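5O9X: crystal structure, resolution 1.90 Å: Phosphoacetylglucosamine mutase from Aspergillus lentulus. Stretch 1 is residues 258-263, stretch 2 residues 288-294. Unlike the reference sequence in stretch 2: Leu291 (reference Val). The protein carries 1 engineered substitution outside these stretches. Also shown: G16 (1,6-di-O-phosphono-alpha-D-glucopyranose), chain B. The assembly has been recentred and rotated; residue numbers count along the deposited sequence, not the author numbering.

Stretch 1 258-263: GADYVK
Stretch 2 (288-294) DRILYYF

A helix packs well on a strand when small and branched residues one turn apart meet the alternate side chains of the strand, and this mutase gives a compact example. Gly258, with phi/psi of 100/161 that by themselves call for glycine, is the N-cap of helix 259-263, whose first turn closes through Val262 N to Gly258 O (3.2 Å) and Lys263 N to Ala259 O (3.0 Å). The strand through Leu291 to Phe294 runs at 47° to the helix, N to C, the axes approaching to 8.5 Å, with Ala259 CA 6.0 Å from Ile290 CA.

Arg289, Leu291 and Tyr293 point toward the helix, while Ile290 and Tyr292 point away. Ala259 and Leu291 cover the most surface of the 326 Å² buried. The methyl of Ala259 points toward the strand, CB 3.9 Å from Leu291 CD2. Leu291, off-rotamer (chi1 34°, chi2 -91°), also brings CD2 to 3.9 Å from CG1 of Val262 (chi1 t), and that CG1 meets Tyr293 CD2 (chi1 p) obliquely at 3.8 Å. All four are buried, as suits apolar contacts.

Arg289 (m, t, t, chi4 -169°) sets its CB 4.0 Å from Ala259 CB, then leads toward Asp260 and the ligand, which meet its charge. Arg289 NH1 makes a salt bridge, with a weak hydrogen bond, to Asp260 OD1 (3.4 Å; Asp260 chi1 t), while NE binds O3X of the bisphosphate G16 at 3.0 Å.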

# COMPACT_ATOMS: atom_id res chain seq x y z
N GLY A 258 8.47 11.59 -5.44
CA GLY A 258 7.79 10.38 -4.89
C GLY A 258 6.26 10.67 -4.87
O GLY A 258 5.84 11.82 -4.86
N ALA A 259 5.46 9.62 -4.80
CA ALA A 259 3.97 9.71 -4.95
C ALA A 259 3.46 10.56 -3.83
O ALA A 259 2.49 11.23 -3.99
CB ALA A 259 3.35 8.30 -4.83
N ASP A 260 4.03 10.46 -2.63
CA ASP A 260 3.41 11.25 -1.50
C ASP A 260 3.58 12.79 -1.67
O ASP A 260 2.67 13.60 -1.49
CB ASP A 260 4.02 10.81 -0.15
CG ASP A 260 3.40 11.60 0.99
OD1 ASP A 260 2.16 11.45 1.20
OD2 ASP A 260 4.13 12.42 1.63
N TYR A 261 4.76 13.18 -2.17
CA TYR A 261 5.00 14.56 -2.51
C TYR A 261 3.98 15.01 -3.61
O TYR A 261 3.32 16.06 -3.46
CB TYR A 261 6.49 14.77 -3.01
CG TYR A 261 6.73 16.23 -3.47
CD1 TYR A 261 7.31 17.19 -2.59
CD2 TYR A 261 6.39 16.64 -4.75
CE1 TYR A 261 7.56 18.52 -2.97
CE2 TYR A 261 6.56 17.97 -5.13
CZ TYR A 261 7.18 18.88 -4.23
OH TYR A 261 7.36 20.17 -4.65
N VAL A 262 3.84 14.25 -4.70
CA VAL A 262 2.99 14.66 -5.80
C VAL A 262 1.52 14.79 -5.34
O VAL A 262 0.83 15.76 -5.66
CB VAL A 262 3.17 13.68 -6.97
CG1 VAL A 262 2.18 13.98 -8.11
CG2 VAL A 262 4.60 13.87 -7.58
N LYS A 263 1.05 13.77 -4.63
CA LYS A 263 -0.35 13.77 -4.17
C LYS A 263 -0.65 14.89 -3.14
O LYS A 263 -1.71 15.53 -3.24
CB LYS A 263 -0.63 12.39 -3.58
CG LYS A 263 -2.04 12.28 -2.89
CD LYS A 263 -3.23 12.39 -3.88
CE LYS A 263 -4.56 12.41 -3.15
NZ LYS A 263 -5.67 12.79 -4.10
N ASP A 288 5.30 1.02 -3.01
CA ASP A 288 4.01 0.47 -2.79
C ASP A 288 2.85 1.46 -2.96
O ASP A 288 1.71 1.20 -2.54
CB ASP A 288 3.98 -0.24 -1.44
CG ASP A 288 2.99 -1.43 -1.46
OD1 ASP A 288 2.67 -1.95 -2.58
OD2 ASP A 288 2.51 -1.73 -0.41
N ARG A 289 3.16 2.57 -3.60
CA ARG A 289 2.14 3.54 -4.07
C ARG A 289 2.54 3.94 -5.47
O ARG A 289 3.75 4.09 -5.75
CB ARG A 289 2.20 4.83 -3.23
CG ARG A 289 1.77 4.63 -1.79
CD ARG A 289 1.80 6.02 -1.12
NE ARG A 289 1.58 5.89 0.34
CZ ARG A 289 1.35 6.93 1.13
NH1 ARG A 289 1.34 8.15 0.62
NH2 ARG A 289 1.22 6.78 2.43
N ILE A 290 1.54 4.18 -6.32
CA ILE A 290 1.84 4.83 -7.61
C ILE A 290 0.74 5.87 -7.91
O ILE A 290 -0.43 5.59 -7.70
CB ILE A 290 1.94 3.84 -8.75
CG1 ILE A 290 2.34 4.56 -10.07
CG2 ILE A 290 0.73 2.92 -8.82
CD1 ILE A 290 2.83 3.61 -11.11
N LEU A 291 1.13 7.06 -8.34
CA LEU A 291 0.23 7.84 -9.21
C LEU A 291 0.74 8.37 -10.45
O LEU A 291 1.91 8.38 -10.64
CB LEU A 291 -0.43 8.97 -8.58
CG LEU A 291 -0.05 9.88 -7.58
CD1 LEU A 291 -0.69 8.87 -6.61
CD2 LEU A 291 1.44 10.12 -7.75
N TYR A 292 -0.19 8.79 -11.28
CA TYR A 292 0.15 9.24 -12.62
C TYR A 292 -0.14 10.71 -12.70
O TYR A 292 -0.96 11.22 -11.92
CB TYR A 292 -0.83 8.50 -13.64
CG TYR A 292 -0.17 7.25 -14.27
CD1 TYR A 292 -0.06 6.04 -13.52
CD2 TYR A 292 0.37 7.32 -15.57
CE1 TYR A 292 0.55 4.88 -14.07
CE2 TYR A 292 0.95 6.16 -16.19
CZ TYR A 292 1.06 4.96 -15.41
OH TYR A 292 1.57 3.79 -15.96
N TYR A 293 0.44 11.40 -13.70
CA TYR A 293 0.20 12.83 -13.87
C TYR A 293 0.85 13.23 -15.18
O TYR A 293 1.65 12.47 -15.77
CB TYR A 293 0.79 13.69 -12.71
CG TYR A 293 2.22 13.34 -12.37
CD1 TYR A 293 3.35 14.09 -12.94
CD2 TYR A 293 2.48 12.28 -11.48
CE1 TYR A 293 4.66 13.74 -12.58
CE2 TYR A 293 3.79 11.95 -11.11
CZ TYR A 293 4.87 12.66 -11.69
OH TYR A 293 6.16 12.31 -11.29
N PHE A 294 0.44 14.38 -15.70
CA PHE A 294 1.04 14.93 -16.91
C PHE A 294 0.81 16.41 -16.95
O PHE A 294 -0.10 16.91 -16.23
CB PHE A 294 0.42 14.26 -18.20
CG PHE A 294 -1.01 14.58 -18.46
CD1 PHE A 294 -1.40 15.30 -19.64
CD2 PHE A 294 -2.04 14.11 -17.61
CE1 PHE A 294 -2.74 15.52 -19.90
CE2 PHE A 294 -3.36 14.37 -17.88
CZ PHE A 294 -3.74 15.08 -19.01
C1 G16 B . 0.37 3.60 4.95
C2 G16 B . -0.78 2.62 4.75
C3 G16 B . -1.88 3.27 3.84
C4 G16 B . -2.39 4.61 4.36
C5 G16 B . -1.20 5.53 4.53
C6 G16 B . -1.49 6.80 5.30
O1 G16 B . 0.98 3.87 3.68
O2 G16 B . -0.37 1.33 4.21
O3 G16 B . -2.85 2.33 3.66
O4 G16 B . -3.35 5.30 3.45
O5 G16 B . -0.19 4.95 5.40
O6 G16 B . -1.98 6.39 6.66
P G16 B . -2.27 7.54 7.76
O1P G16 B . -3.20 8.60 7.13
O2P G16 B . -0.92 8.21 8.12
O3P G16 B . -2.82 6.85 9.03
P' G16 B . 2.55 3.56 3.36
O1X G16 B . 2.94 2.26 4.12
O2X G16 B . 3.39 4.71 4.01
O3X G16 B . 2.75 3.62 1.89